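Local coordinates for Ent-copalyl diphosphate synthase (Streptomyces platensis, PDB 5BP8), which is a diterpene cyclase, a largely helical protein with a domain related to the C-terminal domain of squalene-hopene cyclase, at residues Ala283-Leu288 with His320-Arg325; Phe338-Val343 with Thr349-His354; Ala489-Leu494 with Thr505-Ala510. One frame throughout, in Å; residues are numbered along the deposited sequence. Where two conformers were deposited one is given.

Overall arrangement
The three contacts follow one another along the chain without overlapping, and each sets a loop against a helix of this largely helical protein. Contact 1 is the most peripheral, its centre about 24 Å from the centre of the chain, whereas contact 3 lies about 11 Å from it. The centres of contacts 1 and 2 are about 21 Å apart, those of 2 and 3 about 23 Å, and none touches another. Contacts 1 and 2 use successive parts of the connection between helices 307-319 and 349-365. Helix 260-274 relates all three: L285 of contact 1 rests on its L268, while H354 of contact 2 and V506 of contact 3 both meet its W266.

Contact 1 of 3, residues Ala283-Leu288 with His320-Arg325; sequences ALLDSL and HGRTHR
The backbones of L285 and R322 stand well apart, CA to CA 7.9 Å; the gap is bridged mainly by side chains, with one backbone oxygen of the loop, H320 O, taking part. The setting is a helix-loop junction in the largely helical fold of the cyclase family: the loop leaves helix 307-319 and passes beside helix 282-291. L285 points its side chain at the loop and splits the work between its branches. L285 CD2 lies 3.8 Å from H320 CB, and L285 CD1 touches H320 O at 3.7 Å. The imidazole itself is turned to other partners, with NE2 bonded to Y278 and ND1 to the carbonyl of A316. R322 comes in extended from CG to NE (chi2 -157°), a shape that carries its guanidinium across the helix surface. One face of the group then settles over L285, whose CB sits 3.5 Å from the plane, centred on CZ. L285 CB over the face and the acid at the edge together fix how the group is turned. D286, although its CB starts away from the loop, brings its carboxylate back to form a salt bridge; E289, also on the helix, is a second acidic partner of NH1. A weak bond joins R322 NH2 to D286 OD1 at 3.3 Å, while R322 NH1 meets the same oxygen at 2.6 Å, nearly straight and within the guanidinium plane.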
loop_
_atom_site.group_PDB
_atom_site.type_symbol
_atom_site.label_atom_id
_atom_site.label_comp_id
_atom_site.label_asym_id
_atom_site.label_seq_id
_atom_site.Cartn_x
_atom_site.Cartn_y
_atom_site.Cartn_z
ATOM N N ALA A 283 -16.793 11.571 14.810
ATOM C CA ALA A 283 -15.675 12.206 14.149
ATOM C C ALA A 283 -15.198 11.401 12.939
ATOM O O ALA A 283 -14.773 12.004 11.955
ATOM C CB ALA A 283 -14.509 12.445 15.118
ATOM N N LEU A 284 -15.262 10.067 12.993
ATOM C CA LEU A 284 -14.822 9.269 11.838
ATOM C C LEU A 284 -15.801 9.443 10.699
ATOM O O LEU A 284 -15.397 9.628 9.555
ATOM C CB LEU A 284 -14.689 7.779 12.155
ATOM C CG LEU A 284 -13.605 7.408 13.165
ATOM C CD1 LEU A 284 -13.495 5.900 13.252
ATOM C CD2 LEU A 284 -12.267 8.046 12.821
ATOM N N LEU A 285 -17.096 9.392 11.018
ATOM C CA LEU A 285 -18.114 9.441 9.991
ATOM C C LEU A 285 -18.148 10.840 9.401
ATOM O O LEU A 285 -18.311 10.994 8.185
ATOM C CB LEU A 285 -19.490 9.035 10.542
ATOM C CG LEU A 285 -19.586 7.705 11.295
ATOM C CD1 LEU A 285 -20.987 7.454 11.839
ATOM C CD2 LEU A 285 -19.170 6.553 10.410
ATOM N N ASP A 286 -17.965 11.861 10.241
ATOM C CA ASP A 286 -17.870 13.244 9.737
ATOM C C ASP A 286 -16.703 13.478 8.782
ATOM O O ASP A 286 -16.874 14.181 7.776
ATOM C CB ASP A 286 -17.753 14.256 10.877
ATOM C CG ASP A 286 -19.005 14.340 11.735
ATOM O OD1 ASP A 286 -20.099 13.924 11.308
ATOM O OD2 ASP A 286 -18.858 14.847 12.857
ATOM N N SER A 287 -15.527 12.935 9.119
ATOM C CA SER A 287 -14.318 13.016 8.248
ATOM C C SER A 287 -14.626 12.425 6.883
ATOM O O SER A 287 -14.365 13.030 5.855
ATOM C CB SER A 287 -13.144 12.241 8.873
ATOM O OG SER A 287 -12.066 12.083 7.962
ATOM N N LEU A 288 -15.195 11.231 6.878
ATOM C CA LEU A 288 -15.506 10.569 5.618
ATOM C C LEU A 288 -16.544 11.329 4.806
ATOM O O LEU A 288 -16.371 11.513 3.610
ATOM C CB LEU A 288 -15.968 9.142 5.858
ATOM C CG LEU A 288 -14.908 8.151 6.355
ATOM C CD1 LEU A 288 -15.533 6.773 6.389
ATOM C CD2 LEU A 288 -13.660 8.149 5.467
ATOM N N HIS A 320 -22.982 2.474 9.013
ATOM C CA HIS A 320 -23.023 3.161 10.290
ATOM C C HIS A 320 -24.034 4.309 10.302
ATOM O O HIS A 320 -23.857 5.292 11.003
ATOM C CB HIS A 320 -21.620 3.614 10.671
ATOM C CG HIS A 320 -20.697 2.467 10.915
ATOM N ND1 HIS A 320 -19.957 1.885 9.913
ATOM C CD2 HIS A 320 -20.437 1.758 12.032
ATOM C CE1 HIS A 320 -19.270 0.877 10.405
ATOM N NE2 HIS A 320 -19.546 0.775 11.688
ATOM N N GLY A 321 -25.084 4.160 9.504
ATOM C CA GLY A 321 -26.253 5.034 9.578
ATOM C C GLY A 321 -26.233 6.268 8.701
ATOM O O GLY A 321 -27.090 7.140 8.865
ATOM N N ARG A 322 -25.268 6.366 7.780
ATOM C CA ARG A 322 -25.163 7.530 6.896
ATOM C C ARG A 322 -25.152 7.078 5.456
ATOM O O ARG A 322 -24.085 6.910 4.837
ATOM C CB ARG A 322 -23.941 8.376 7.228
ATOM C CG ARG A 322 -23.957 8.879 8.658
ATOM C CD ARG A 322 -23.123 10.112 8.862
ATOM N NE ARG A 322 -22.937 10.343 10.290
ATOM C CZ ARG A 322 -22.155 11.286 10.809
ATOM N NH1 ARG A 322 -21.499 12.149 10.045
ATOM N NH2 ARG A 322 -22.036 11.372 12.117
ATOM N N THR A 323 -26.350 6.848 4.923
ATOM C CA THR A 323 -26.511 6.299 3.593
ATOM C C THR A 323 -26.498 7.379 2.522
ATOM O O THR A 323 -27.270 8.336 2.580
ATOM C CB THR A 323 -27.808 5.483 3.491
ATOM O OG1 THR A 323 -27.755 4.409 4.427
ATOM C CG2 THR A 323 -27.977 4.898 2.109
ATOM N N HIS A 324 -25.610 7.234 1.547
ATOM C CA HIS A 324 -25.528 8.154 0.423
ATOM C C HIS A 324 -25.674 7.340 -0.829
ATOM O O HIS A 324 -25.043 6.280 -0.944
ATOM C CB HIS A 324 -24.164 8.858 0.372
ATOM C CG HIS A 324 -23.895 9.722 1.554
ATOM N ND1 HIS A 324 -24.080 11.084 1.537
ATOM C CD2 HIS A 324 -23.498 9.411 2.806
ATOM C CE1 HIS A 324 -23.783 11.581 2.723
ATOM N NE2 HIS A 324 -23.425 10.584 3.510
ATOM N N ARG A 325 -26.452 7.839 -1.787
ATOM C CA ARG A 325 -26.530 7.185 -3.089
ATOM C C ARG A 325 -25.130 7.050 -3.672
ATOM O O ARG A 325 -24.388 8.049 -3.720
ATOM C CB ARG A 325 -27.385 7.974 -4.062
ATOM C CG ARG A 325 -28.773 7.419 -4.195
ATOM C CD ARG A 325 -29.544 8.218 -5.212
ATOM N NE ARG A 325 -30.867 7.647 -5.398
ATOM C CZ ARG A 325 -31.836 8.224 -6.104
ATOM N NH1 ARG A 325 -31.620 9.382 -6.715
ATOM N NH2 ARG A 325 -33.012 7.613 -6.209
#

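Contact 2 of 3, residues Phe338-Val343 with Thr349-His354; sequences FSCFGV and TSTNAH
N352 carries CG anti to its own carbonyl carbon, beside the backbone N (chi1 -80°), and a second torsion of -93° turns the amide to face the backbone of F338. Both ends of the amide are then used on one residue. N352 OD1 accepts the hydrogen of F338 N at 2.8 Å, the donor lying in the carbonyl plane on a lone pair of the amide oxygen. In return N352 ND2 gives a hydrogen to F338 O at 3.0 Å, reaching a lone pair of that carbonyl, although the acceptor is tilted 24° from the amide plane. Helix 349-365 lies in the region related to the squalene-hopene cyclase C-terminal domain, and the paired bonds fasten the loop after helix 307-319 onto its first turn, much as a neighbouring strand would; the CA atoms of the two residues come to 6.1 Å. ND2 is also bonded to the carbonyl of S348, just before the helix, so the amide nitrogen ties the loop and the helix start together. The F338 ring leads away from N352 towards E376 and I380 of helix 370-386.

A second touch lies further along the loop. T351 sets its CG2 methyl against C340, 3.9 Å from CB, while its hydroxyl is bonded to S348 OG. Around these residues the loop is pinned from within and from outside: S339 OG donates to F341 O, also 2.8 Å long, and S339 O accepts from S307 at the start of helix 307-319. All the touching residues are buried, and the two bonds of the N352 amide give both polar backbone atoms of F338 a partner there and fix which way round the amide sits.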
loop_
_atom_site.group_PDB
_atom_site.type_symbol
_atom_site.label_atom_id
_atom_site.label_comp_id
_atom_site.label_asym_id
_atom_site.label_seq_id
_atom_site.Cartn_x
_atom_site.Cartn_y
_atom_site.Cartn_z
ATOM N N PHE A 338 -15.942 -2.533 -13.300
ATOM C CA PHE A 338 -15.643 -1.155 -12.955
ATOM C C PHE A 338 -14.147 -0.928 -12.900
ATOM O O PHE A 338 -13.416 -1.790 -12.407
ATOM C CB PHE A 338 -16.244 -0.806 -11.591
ATOM C CG PHE A 338 -17.724 -0.533 -11.634
ATOM C CD1 PHE A 338 -18.636 -1.576 -11.863
ATOM C CD2 PHE A 338 -18.206 0.744 -11.443
ATOM C CE1 PHE A 338 -19.992 -1.321 -11.912
ATOM C CE2 PHE A 338 -19.569 1.007 -11.507
ATOM C CZ PHE A 338 -20.455 -0.027 -11.739
ATOM N N SER A 339 -13.696 0.220 -13.381
ATOM C CA SER A 339 -12.283 0.580 -13.224
ATOM C C SER A 339 -12.048 1.174 -11.838
ATOM O O SER A 339 -12.986 1.602 -11.175
ATOM C CB SER A 339 -11.830 1.583 -14.271
ATOM O OG SER A 339 -12.524 2.806 -14.105
ATOM N N CYS A 340 -10.783 1.201 -11.412
ATOM C CA CYS A 340 -10.432 1.738 -10.092
ATOM C C CYS A 340 -10.089 3.220 -10.208
ATOM O O CYS A 340 -10.625 4.078 -9.472
ATOM C CB CYS A 340 -9.267 0.956 -9.468
ATOM S SG CYS A 340 -8.915 1.497 -7.769
ATOM N N PHE A 341 -9.231 3.532 -11.175
ATOM C CA PHE A 341 -8.996 4.912 -11.571
ATOM C C PHE A 341 -9.681 5.117 -12.908
ATOM O O PHE A 341 -10.196 4.162 -13.526
ATOM C CB PHE A 341 -7.503 5.229 -11.604
ATOM C CG PHE A 341 -6.896 5.371 -10.243
ATOM C CD1 PHE A 341 -6.461 4.250 -9.533
ATOM C CD2 PHE A 341 -6.769 6.619 -9.648
ATOM C CE1 PHE A 341 -5.917 4.381 -8.271
ATOM C CE2 PHE A 341 -6.230 6.749 -8.382
ATOM C CZ PHE A 341 -5.779 5.640 -7.700
ATOM N N GLY A 342 -9.759 6.355 -13.364
ATOM C CA GLY A 342 -10.453 6.593 -14.646
ATOM C C GLY A 342 -9.793 5.903 -15.836
ATOM O O GLY A 342 -10.481 5.369 -16.722
ATOM N N VAL A 343 -8.459 5.908 -15.832
ATOM C CA VAL A 343 -7.646 5.294 -16.853
ATOM C C VAL A 343 -6.755 4.259 -16.167
ATOM O O VAL A 343 -6.071 4.583 -15.198
ATOM C CB VAL A 343 -6.738 6.315 -17.571
ATOM C CG1 VAL A 343 -5.943 5.610 -18.670
ATOM C CG2 VAL A 343 -7.569 7.440 -18.179
ATOM N N THR A 349 -9.557 -6.730 -8.981
ATOM C CA THR A 349 -10.598 -7.636 -8.460
ATOM C C THR A 349 -11.121 -7.143 -7.119
ATOM O O THR A 349 -12.340 -7.133 -6.897
ATOM C CB THR A 349 -10.069 -9.076 -8.296
ATOM O OG1 THR A 349 -8.883 -9.061 -7.476
ATOM C CG2 THR A 349 -9.745 -9.687 -9.651
ATOM N N SER A 350 -10.222 -6.661 -6.239
ATOM C CA SER A 350 -10.631 -6.182 -4.913
ATOM C C SER A 350 -11.521 -4.935 -5.048
ATOM O O SER A 350 -12.457 -4.759 -4.274
ATOM C CB SER A 350 -9.417 -5.903 -3.982
ATOM O OG SER A 350 -8.746 -4.734 -4.384
ATOM N N THR A 351 -11.226 -4.078 -6.014
ATOM C CA THR A 351 -12.029 -2.878 -6.254
ATOM C C THR A 351 -13.470 -3.260 -6.640
ATOM O O THR A 351 -14.441 -2.726 -6.097
ATOM C CB THR A 351 -11.388 -2.007 -7.331
ATOM O OG1 THR A 351 -10.092 -1.565 -6.885
ATOM C CG2 THR A 351 -12.253 -0.776 -7.685
ATOM N N ASN A 352 -13.593 -4.191 -7.571
ATOM C CA ASN A 352 -14.916 -4.659 -7.983
ATOM C C ASN A 352 -15.674 -5.333 -6.859
ATOM O O ASN A 352 -16.877 -5.096 -6.705
ATOM C CB ASN A 352 -14.816 -5.528 -9.225
ATOM C CG ASN A 352 -14.692 -4.697 -10.489
ATOM O OD1 ASN A 352 -15.705 -4.384 -11.160
ATOM N ND2 ASN A 352 -13.473 -4.290 -10.811
ATOM N N ALA A 353 -14.979 -6.143 -6.050
ATOM C CA ALA A 353 -15.564 -6.655 -4.800
ATOM C C ALA A 353 -16.109 -5.550 -3.905
ATOM O O ALA A 353 -17.245 -5.651 -3.401
ATOM C CB ALA A 353 -14.561 -7.515 -4.028
ATOM N N HIS A 354 -15.323 -4.484 -3.688
ATOM C CA HIS A 354 -15.751 -3.422 -2.806
ATOM C C HIS A 354 -16.935 -2.619 -3.398
ATOM O O HIS A 354 -17.840 -2.188 -2.665
ATOM C CB HIS A 354 -14.539 -2.544 -2.399
ATOM C CG HIS A 354 -13.541 -3.295 -1.572
ATOM N ND1 HIS A 354 -12.186 -3.018 -1.572
ATOM C CD2 HIS A 354 -13.708 -4.340 -0.730
ATOM C CE1 HIS A 354 -11.569 -3.868 -0.774
ATOM N NE2 HIS A 354 -12.466 -4.686 -0.257
#

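Contact 3 of 3, residues Ala489-Leu494 with Thr505-Ala510; sequences ASYPGL and TVIRAA
Y491 OH, hydrogen-bonded to D486 of the same loop connection, also lies beside R508, 3.7 Å from its CG; R508 has two conformers, so this outer touch is less certain. The arrangement is loop-on-helix packing in the helical fold of the cyclase family: the loop that follows helix 469-484 lays a tyrosine on helix 504-518, and between them the chain makes the short antiparallel hairpin of strands 495-496 and 500-501. No hydrogen bond joins the two segments. Their backbones keep 8.1 Å between the CA atoms of Y491 and I507, a gap filled by the ring. Its second torsion is only -18°, which brings CA almost into the plane of the ring and swings the CD2-CE2 side along the helix. I507 packs over one face of the Y491 ring: the two side chains run antiparallel alongside each other, and I507 CD1 lies 3.8 Å from Y491 CD2. R508 CG lies at the ring edge instead, its chain roughly perpendicular to that of Y491. T449 and E450 of helix 449-461 add to the surroundings, touching Y491 and I507 respectively. The centre of the contact is a CH-pi interaction, I507 CG2 standing 3.8 Å from the centroid of the Y491 ring and 26° off its normal. Because the methyl is displaced toward the rim, its nearest ring atom is CE2 of Y491, 3.4 Å from I507 CG2.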
loop_
_atom_site.group_PDB
_atom_site.type_symbol
_atom_site.label_atom_id
_atom_site.label_comp_id
_atom_site.label_asym_id
_atom_site.label_seq_id
_atom_site.Cartn_x
_atom_site.Cartn_y
_atom_site.Cartn_z
ATOM N N ALA A 489 4.511 -3.645 15.409
ATOM C CA ALA A 489 5.748 -2.968 15.020
ATOM C C ALA A 489 6.499 -3.688 13.912
ATOM O O ALA A 489 7.343 -3.070 13.268
ATOM C CB ALA A 489 6.670 -2.776 16.235
ATOM N N SER A 490 6.219 -4.973 13.693
ATOM C CA SER A 490 6.893 -5.740 12.654
ATOM C C SER A 490 5.937 -6.340 11.617
ATOM O O SER A 490 6.321 -7.193 10.850
ATOM C CB SER A 490 7.738 -6.842 13.304
ATOM O OG SER A 490 8.710 -6.247 14.150
ATOM N N TYR A 491 4.687 -5.886 11.580
ATOM C CA TYR A 491 3.780 -6.380 10.537
ATOM C C TYR A 491 4.438 -6.141 9.176
ATOM O O TYR A 491 4.847 -5.017 8.891
ATOM C CB TYR A 491 2.464 -5.609 10.551
ATOM C CG TYR A 491 1.497 -5.880 11.679
ATOM C CD1 TYR A 491 1.573 -7.015 12.480
ATOM C CD2 TYR A 491 0.440 -4.999 11.896
ATOM C CE1 TYR A 491 0.634 -7.249 13.481
ATOM C CE2 TYR A 491 -0.492 -5.220 12.889
ATOM C CZ TYR A 491 -0.406 -6.347 13.664
ATOM O OH TYR A 491 -1.347 -6.536 14.613
ATOM N N PRO A 492 4.598 -7.174 8.354
ATOM C CA PRO A 492 5.251 -6.944 7.044
ATOM C C PRO A 492 4.396 -6.113 6.097
ATOM O O PRO A 492 3.172 -6.230 6.123
ATOM C CB PRO A 492 5.401 -8.345 6.478
ATOM C CG PRO A 492 5.273 -9.257 7.636
ATOM C CD PRO A 492 4.341 -8.598 8.581
ATOM N N GLY A 493 5.029 -5.288 5.276
ATOM C CA GLY A 493 4.334 -4.552 4.242
ATOM C C GLY A 493 3.961 -5.460 3.081
ATOM O O GLY A 493 4.809 -6.163 2.540
ATOM N N LEU A 494 2.681 -5.461 2.720
ATOM C CA LEU A 494 2.174 -6.273 1.624
ATOM C C LEU A 494 1.354 -5.470 0.596
ATOM O O LEU A 494 1.017 -5.987 -0.462
ATOM C CB LEU A 494 1.320 -7.405 2.183
ATOM C CG LEU A 494 1.992 -8.394 3.148
ATOM C CD1 LEU A 494 0.965 -9.381 3.639
ATOM C CD2 LEU A 494 3.106 -9.128 2.435
ATOM N N THR A 505 -2.787 -0.018 11.379
ATOM C CA THR A 505 -4.061 0.067 12.100
ATOM C C THR A 505 -5.108 -0.735 11.333
ATOM O O THR A 505 -5.945 -1.425 11.924
ATOM C CB THR A 505 -4.483 1.514 12.269
ATOM O OG1 THR A 505 -3.443 2.222 12.981
ATOM C CG2 THR A 505 -5.805 1.615 13.027
ATOM N N VAL A 506 -5.025 -0.668 10.012
ATOM C CA VAL A 506 -5.845 -1.526 9.146
ATOM C C VAL A 506 -5.673 -3.007 9.488
ATOM O O VAL A 506 -6.646 -3.771 9.601
ATOM C CB VAL A 506 -5.569 -1.212 7.652
ATOM C CG1 VAL A 506 -6.176 -2.267 6.739
ATOM C CG2 VAL A 506 -6.144 0.145 7.282
ATOM N N ILE A 507 -4.433 -3.428 9.662
ATOM C CA ILE A 507 -4.170 -4.815 9.995
ATOM C C ILE A 507 -4.708 -5.163 11.400
ATOM O O ILE A 507 -5.315 -6.213 11.578
ATOM C CB ILE A 507 -2.664 -5.125 9.870
ATOM C CG1 ILE A 507 -2.210 -4.961 8.414
ATOM C CG2 ILE A 507 -2.358 -6.546 10.337
ATOM C CD1 ILE A 507 -0.687 -4.921 8.261
ATOM N N ARG A 508 -4.503 -4.273 12.361
ATOM C CA ARG A 508 -4.999 -4.473 13.719
ATOM C C ARG A 508 -6.518 -4.648 13.700
ATOM O O ARG A 508 -7.060 -5.471 14.451
ATOM C CB ARG A 508 -4.584 -3.333 14.654
ATOM C CG ARG A 508 -3.074 -3.289 14.901
ATOM C CD ARG A 508 -2.626 -2.250 15.915
ATOM N NE ARG A 508 -2.768 -2.771 17.268
ATOM C CZ ARG A 508 -2.069 -2.378 18.337
ATOM N NH1 ARG A 508 -1.116 -1.438 18.267
ATOM N NH2 ARG A 508 -2.330 -2.953 19.505
ATOM N N ALA A 509 -7.202 -3.894 12.836
ATOM C CA ALA A 509 -8.665 -3.989 12.760
ATOM C C ALA A 509 -9.093 -5.320 12.165
ATOM O O ALA A 509 -10.068 -5.928 12.604
ATOM C CB ALA A 509 -9.252 -2.819 11.988
ATOM N N ALA A 510 -8.346 -5.795 11.173
ATOM C CA ALA A 510 -8.590 -7.084 10.596
ATOM C C ALA A 510 -8.400 -8.219 11.601
ATOM O O ALA A 510 -9.190 -9.182 11.634
ATOM C CB ALA A 510 -7.707 -7.293 9.366
#